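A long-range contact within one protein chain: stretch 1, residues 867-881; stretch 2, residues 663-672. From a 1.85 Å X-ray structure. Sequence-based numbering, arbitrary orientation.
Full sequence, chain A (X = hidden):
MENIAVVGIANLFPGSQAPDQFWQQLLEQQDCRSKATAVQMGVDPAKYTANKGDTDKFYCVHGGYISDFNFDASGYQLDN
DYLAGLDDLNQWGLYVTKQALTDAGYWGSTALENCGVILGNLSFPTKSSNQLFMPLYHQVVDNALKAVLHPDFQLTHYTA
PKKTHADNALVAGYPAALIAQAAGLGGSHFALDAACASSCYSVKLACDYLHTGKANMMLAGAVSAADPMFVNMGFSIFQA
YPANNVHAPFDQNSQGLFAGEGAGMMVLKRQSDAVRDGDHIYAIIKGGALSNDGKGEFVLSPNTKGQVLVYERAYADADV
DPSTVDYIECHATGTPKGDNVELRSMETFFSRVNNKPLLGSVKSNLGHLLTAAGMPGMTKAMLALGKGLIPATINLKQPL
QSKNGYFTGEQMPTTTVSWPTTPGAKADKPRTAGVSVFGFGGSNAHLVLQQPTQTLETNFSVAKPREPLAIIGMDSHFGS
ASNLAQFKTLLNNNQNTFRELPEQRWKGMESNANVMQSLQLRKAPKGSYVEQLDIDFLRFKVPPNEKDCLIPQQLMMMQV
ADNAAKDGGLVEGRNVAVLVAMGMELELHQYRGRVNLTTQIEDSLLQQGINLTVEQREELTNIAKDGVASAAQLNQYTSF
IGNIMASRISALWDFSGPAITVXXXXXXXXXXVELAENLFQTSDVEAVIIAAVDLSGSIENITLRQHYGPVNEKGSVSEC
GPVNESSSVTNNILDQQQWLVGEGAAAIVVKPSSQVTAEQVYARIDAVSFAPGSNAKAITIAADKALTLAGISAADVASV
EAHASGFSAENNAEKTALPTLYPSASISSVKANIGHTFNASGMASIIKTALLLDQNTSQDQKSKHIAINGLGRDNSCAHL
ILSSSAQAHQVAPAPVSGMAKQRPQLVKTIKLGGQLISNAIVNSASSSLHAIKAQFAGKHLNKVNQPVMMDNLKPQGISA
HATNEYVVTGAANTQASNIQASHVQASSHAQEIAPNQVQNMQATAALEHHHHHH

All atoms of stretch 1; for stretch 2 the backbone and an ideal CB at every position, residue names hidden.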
# COMPACT_ATOMS: atom_id res chain seq x y z
N ALA A 867 18.90 -19.36 11.07
CA ALA A 867 18.92 -17.94 10.77
C ALA A 867 18.36 -17.72 9.36
O ALA A 867 18.63 -18.50 8.45
CB ALA A 867 20.34 -17.39 10.86
N ILE A 868 17.60 -16.63 9.21
CA ILE A 868 17.11 -16.17 7.91
C ILE A 868 17.64 -14.77 7.68
O ILE A 868 17.56 -13.91 8.57
CB ILE A 868 15.57 -16.16 7.85
CG1 ILE A 868 15.00 -17.51 8.33
CG2 ILE A 868 15.08 -15.77 6.42
CD1 ILE A 868 13.44 -17.57 8.30
N ASN A 869 18.16 -14.51 6.47
CA ASN A 869 18.64 -13.19 6.09
C ASN A 869 17.76 -12.61 4.99
O ASN A 869 17.23 -13.35 4.15
CB ASN A 869 20.11 -13.27 5.62
CG ASN A 869 20.80 -11.93 5.67
OD1 ASN A 869 20.81 -11.25 6.70
ND2 ASN A 869 21.37 -11.51 4.53
N GLY A 870 17.58 -11.29 5.01
CA GLY A 870 16.78 -10.60 4.02
C GLY A 870 17.42 -9.30 3.56
O GLY A 870 17.96 -8.54 4.38
N LEU A 871 17.40 -9.06 2.24
CA LEU A 871 17.86 -7.82 1.63
C LEU A 871 16.78 -7.37 0.67
O LEU A 871 15.83 -8.11 0.39
CB LEU A 871 19.20 -7.99 0.88
CG LEU A 871 20.39 -8.46 1.74
CD1 LEU A 871 21.58 -8.81 0.84
CD2 LEU A 871 20.79 -7.37 2.73
N GLY A 872 16.89 -6.15 0.17
CA GLY A 872 15.96 -5.76 -0.87
C GLY A 872 16.08 -4.29 -1.23
O GLY A 872 16.99 -3.59 -0.80
N ARG A 873 15.12 -3.85 -2.03
CA ARG A 873 15.16 -2.48 -2.50
C ARG A 873 14.79 -1.48 -1.42
O ARG A 873 14.87 -0.27 -1.69
CB ARG A 873 14.23 -2.33 -3.71
CG ARG A 873 14.75 -3.03 -4.97
CD ARG A 873 16.13 -2.46 -5.37
NE ARG A 873 16.02 -1.07 -5.83
CZ ARG A 873 17.06 -0.26 -6.04
NH1 ARG A 873 18.31 -0.68 -5.83
NH2 ARG A 873 16.85 0.97 -6.49
N ASP A 874 14.39 -1.92 -0.23
CA ASP A 874 14.19 -0.98 0.86
C ASP A 874 15.50 -0.56 1.51
O ASP A 874 15.50 0.36 2.35
CB ASP A 874 13.27 -1.61 1.91
CG ASP A 874 13.78 -2.98 2.37
OD1 ASP A 874 13.96 -3.89 1.50
OD2 ASP A 874 14.02 -3.13 3.58
N ASN A 875 16.62 -1.19 1.13
CA ASN A 875 17.96 -0.80 1.62
C ASN A 875 18.07 -0.99 3.13
O ASN A 875 18.59 -0.13 3.86
CB ASN A 875 18.31 0.64 1.20
CG ASN A 875 19.82 0.86 1.14
OD1 ASN A 875 20.60 -0.06 1.36
ND2 ASN A 875 20.23 2.08 0.82
N SER A 876 17.56 -2.11 3.62
CA SER A 876 17.88 -2.53 4.98
C SER A 876 18.07 -4.04 4.99
O SER A 876 17.58 -4.77 4.11
CB SER A 876 16.80 -2.09 5.98
OG SER A 876 15.57 -2.72 5.70
N CYS A 877 18.85 -4.50 5.95
CA CYS A 877 19.05 -5.92 6.14
C CYS A 877 18.16 -6.38 7.28
O CYS A 877 18.15 -5.75 8.35
CB CYS A 877 20.52 -6.22 6.44
SG CYS A 877 20.72 -7.97 6.81
N ALA A 878 17.41 -7.44 7.05
CA ALA A 878 16.64 -8.11 8.09
C ALA A 878 17.33 -9.42 8.43
O ALA A 878 17.87 -10.10 7.55
CB ALA A 878 15.20 -8.38 7.63
N HIS A 879 17.34 -9.77 9.71
CA HIS A 879 17.86 -11.06 10.14
C HIS A 879 16.94 -11.66 11.19
O HIS A 879 16.56 -10.97 12.15
CB HIS A 879 19.29 -10.91 10.70
CG HIS A 879 20.16 -12.12 10.48
ND1 HIS A 879 20.78 -12.39 9.28
CD2 HIS A 879 20.52 -13.11 11.33
CE1 HIS A 879 21.48 -13.51 9.40
NE2 HIS A 879 21.34 -13.97 10.64
N LEU A 880 16.58 -12.92 11.02
CA LEU A 880 15.63 -13.59 11.91
C LEU A 880 16.26 -14.86 12.46
O LEU A 880 17.03 -15.53 11.77
CB LEU A 880 14.33 -13.97 11.21
CG LEU A 880 13.45 -12.84 10.70
CD1 LEU A 880 13.94 -12.37 9.35
CD2 LEU A 880 12.00 -13.34 10.57
N ILE A 881 15.88 -15.21 13.68
CA ILE A 881 16.22 -16.50 14.27
C ILE A 881 14.92 -17.23 14.56
O ILE A 881 14.06 -16.70 15.28
CB ILE A 881 17.04 -16.36 15.56
CG1 ILE A 881 18.34 -15.57 15.33
CG2 ILE A 881 17.29 -17.74 16.15
CD1 ILE A 881 19.32 -16.25 14.32
N UNK A 663 3.93 -2.48 3.28
CA UNK A 663 4.79 -2.54 2.11
C UNK A 663 6.19 -2.08 2.49
O UNK A 663 6.37 -0.96 2.97
CB UNK A 663 4.23 -1.69 0.97
N UNK A 664 7.17 -2.95 2.28
CA UNK A 664 8.57 -2.58 2.50
C UNK A 664 9.44 -3.36 1.52
O UNK A 664 10.51 -3.85 1.89
CB UNK A 664 9.00 -2.85 3.94
N UNK A 665 8.96 -3.51 0.29
CA UNK A 665 9.69 -4.19 -0.81
C UNK A 665 9.96 -5.64 -0.37
O UNK A 665 9.08 -6.29 0.21
CB UNK A 665 11.00 -3.47 -1.15
N UNK A 666 11.15 -6.19 -0.64
CA UNK A 666 11.37 -7.60 -0.30
C UNK A 666 11.26 -7.84 1.20
O UNK A 666 10.94 -8.95 1.62
CB UNK A 666 12.74 -8.06 -0.80
N UNK A 667 11.52 -6.82 2.02
CA UNK A 667 11.41 -6.97 3.47
C UNK A 667 10.00 -6.74 4.01
O UNK A 667 9.81 -6.62 5.22
CB UNK A 667 12.37 -6.00 4.16
N UNK A 668 8.98 -6.73 3.14
CA UNK A 668 7.61 -6.50 3.61
C UNK A 668 7.21 -7.47 4.72
O UNK A 668 6.65 -7.06 5.75
CB UNK A 668 6.63 -6.62 2.44
N UNK A 669 7.44 -8.77 4.52
CA UNK A 669 7.00 -9.76 5.51
C UNK A 669 7.76 -9.60 6.82
O UNK A 669 7.17 -9.73 7.91
CB UNK A 669 7.19 -11.18 4.97
N UNK A 670 9.07 -9.33 6.76
CA UNK A 670 9.82 -9.18 8.01
C UNK A 670 9.40 -7.92 8.77
O UNK A 670 9.38 -7.93 10.00
CB UNK A 670 11.32 -9.14 7.72
N UNK A 671 9.04 -6.84 8.07
CA UNK A 671 8.46 -5.70 8.79
C UNK A 671 7.11 -6.06 9.43
O UNK A 671 6.78 -5.51 10.49
CB UNK A 671 8.29 -4.51 7.84
N UNK A 672 6.33 -6.94 8.81
CA UNK A 672 5.08 -7.41 9.44
C UNK A 672 5.37 -8.20 10.71
O UNK A 672 4.62 -8.11 11.69
CB UNK A 672 4.28 -8.27 8.46

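Stretch 1 is a hairpin: strands 867-870 and 876-881 pair through I868-L880 and G870-A878 backbone bonds, and a type I turn spans G872 to N875. Stretch 2 packs against it, running from loop into helix.

Position 663 has nothing of stretch 1 within 5.5 Å of its ideal CB, so the contact leaves its side chain undetermined; it is S663. At 664 the CB points sideways, 4.9 Å from D874 CB, and many small or medium residues would fit. It is A664, a small side chain beside D874.

Position 665 has phi/psi of 60/-139, angles that favour glycine but do not require it. Its CB points toward the turn, 3.8 Å from D874 N. Beside the turn backbone the choice stays wide: glycine, or another residue that tolerates a positive phi. E665 packs its CG 4.2 Å from R873 CB, and its OE2 is bonded elsewhere in the structure.

At 666 the CB faces L871 O (3.3 Å) and G872 CA (4.0 Å). The R873 backbone N lies nearby, so an acceptor of sufficient reach would suit: Glu, Gln, perhaps Asp. It is E666; R873 N donates to its OE1 at 2.9 Å and 169°. OE1 also lies 3.3 Å from G872 CA, and a CB on that glycine would clash with it.

Position 667 points its CB toward D874 OD2, 3.4 Å away, with S876 OG at 4.8 Å and A878 CB at 5.1 Å. The carboxylate calls for a donor, and a short one, such as Asn or Ser, suits best; a longer one would have to curl back. S876 O, about 5.4 Å from the ideal CB, is a second acceptor that favours Asn. N667 serves both: ND2 donates to D874 OD2 (2.8 Å, 171°) and weakly to S876 O (2.9 Å, 122°). Its OD1 accepts from water 1 at 2.6 Å, and that water also donates to L871 O at 2.9 Å.

Positions 668, 669 and 672 offer no evidence from stretch 1, their ideal CBs being clear of it. They are S668, whose OG accepts from A664 N at 2.8 Å and donates to E665 O at 2.7 Å, V669 and C672.

Position 670 directs its CB to A878 CB (4.0 Å) and L880 CD1 (4.5 Å), with I868 further along. A large apolar or aromatic side chain suits this surface. Y670 places L880 CD1 over one ring face, 3.6 Å from the ring centroid, while G870 CA approaches the edge, 3.9 Å from CE2. Its OH lies 2.7 Å from water 2, which donates to N869 O at 2.6 Å.

At 671 the CB points sideways, leaving only a long side chain able to reach S876 or D874. R671 comes nearer at its end: NH1 donates weakly to S876 OG (3.4 Å, 128°), and NE donates to water 3 at 2.7 Å, which donates to D874 OD2 at 2.7 Å.

Stretch 2 (663-672) SAEENSVYRC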
# COMPACT_ATOMS: atom_id res chain seq x y z
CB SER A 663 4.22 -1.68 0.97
OG SER A 663 2.91 -2.12 0.62
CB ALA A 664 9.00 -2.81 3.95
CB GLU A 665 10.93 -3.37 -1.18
CG GLU A 665 10.62 -1.93 -1.65
CD GLU A 665 9.61 -1.90 -2.79
OE1 GLU A 665 9.67 -2.80 -3.67
OE2 GLU A 665 8.72 -1.00 -2.80
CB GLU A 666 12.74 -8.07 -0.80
CG GLU A 666 12.83 -8.18 -2.33
CD GLU A 666 13.40 -6.91 -2.99
OE1 GLU A 666 13.09 -5.79 -2.52
OE2 GLU A 666 14.15 -7.04 -3.99
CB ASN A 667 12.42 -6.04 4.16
CG ASN A 667 13.84 -6.62 4.13
OD1 ASN A 667 14.02 -7.83 4.26
ND2 ASN A 667 14.83 -5.77 3.89
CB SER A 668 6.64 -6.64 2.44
OG SER A 668 6.83 -5.61 1.47
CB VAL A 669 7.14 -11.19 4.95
CG1 VAL A 669 6.93 -12.23 6.09
CG2 VAL A 669 6.13 -11.44 3.83
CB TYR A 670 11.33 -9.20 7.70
CG TYR A 670 11.78 -10.46 6.96
CD1 TYR A 670 11.18 -11.68 7.21
CD2 TYR A 670 12.79 -10.41 6.00
CE1 TYR A 670 11.58 -12.85 6.54
CE2 TYR A 670 13.19 -11.58 5.32
CZ TYR A 670 12.59 -12.78 5.60
OH TYR A 670 12.99 -13.92 4.92
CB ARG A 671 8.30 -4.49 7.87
CG ARG A 671 9.64 -3.86 7.40
CD ARG A 671 10.41 -3.15 8.53
NE ARG A 671 11.65 -2.54 8.02
CZ ARG A 671 12.61 -2.03 8.79
NH1 ARG A 671 13.69 -1.49 8.24
NH2 ARG A 671 12.49 -2.05 10.12
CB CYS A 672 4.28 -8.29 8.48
SG CYS A 672 3.48 -7.40 7.13
O HOH W 1 14.18 -9.51 2.27
O HOH W 2 14.98 -14.07 3.12
O HOH W 3 12.37 -1.99 5.43
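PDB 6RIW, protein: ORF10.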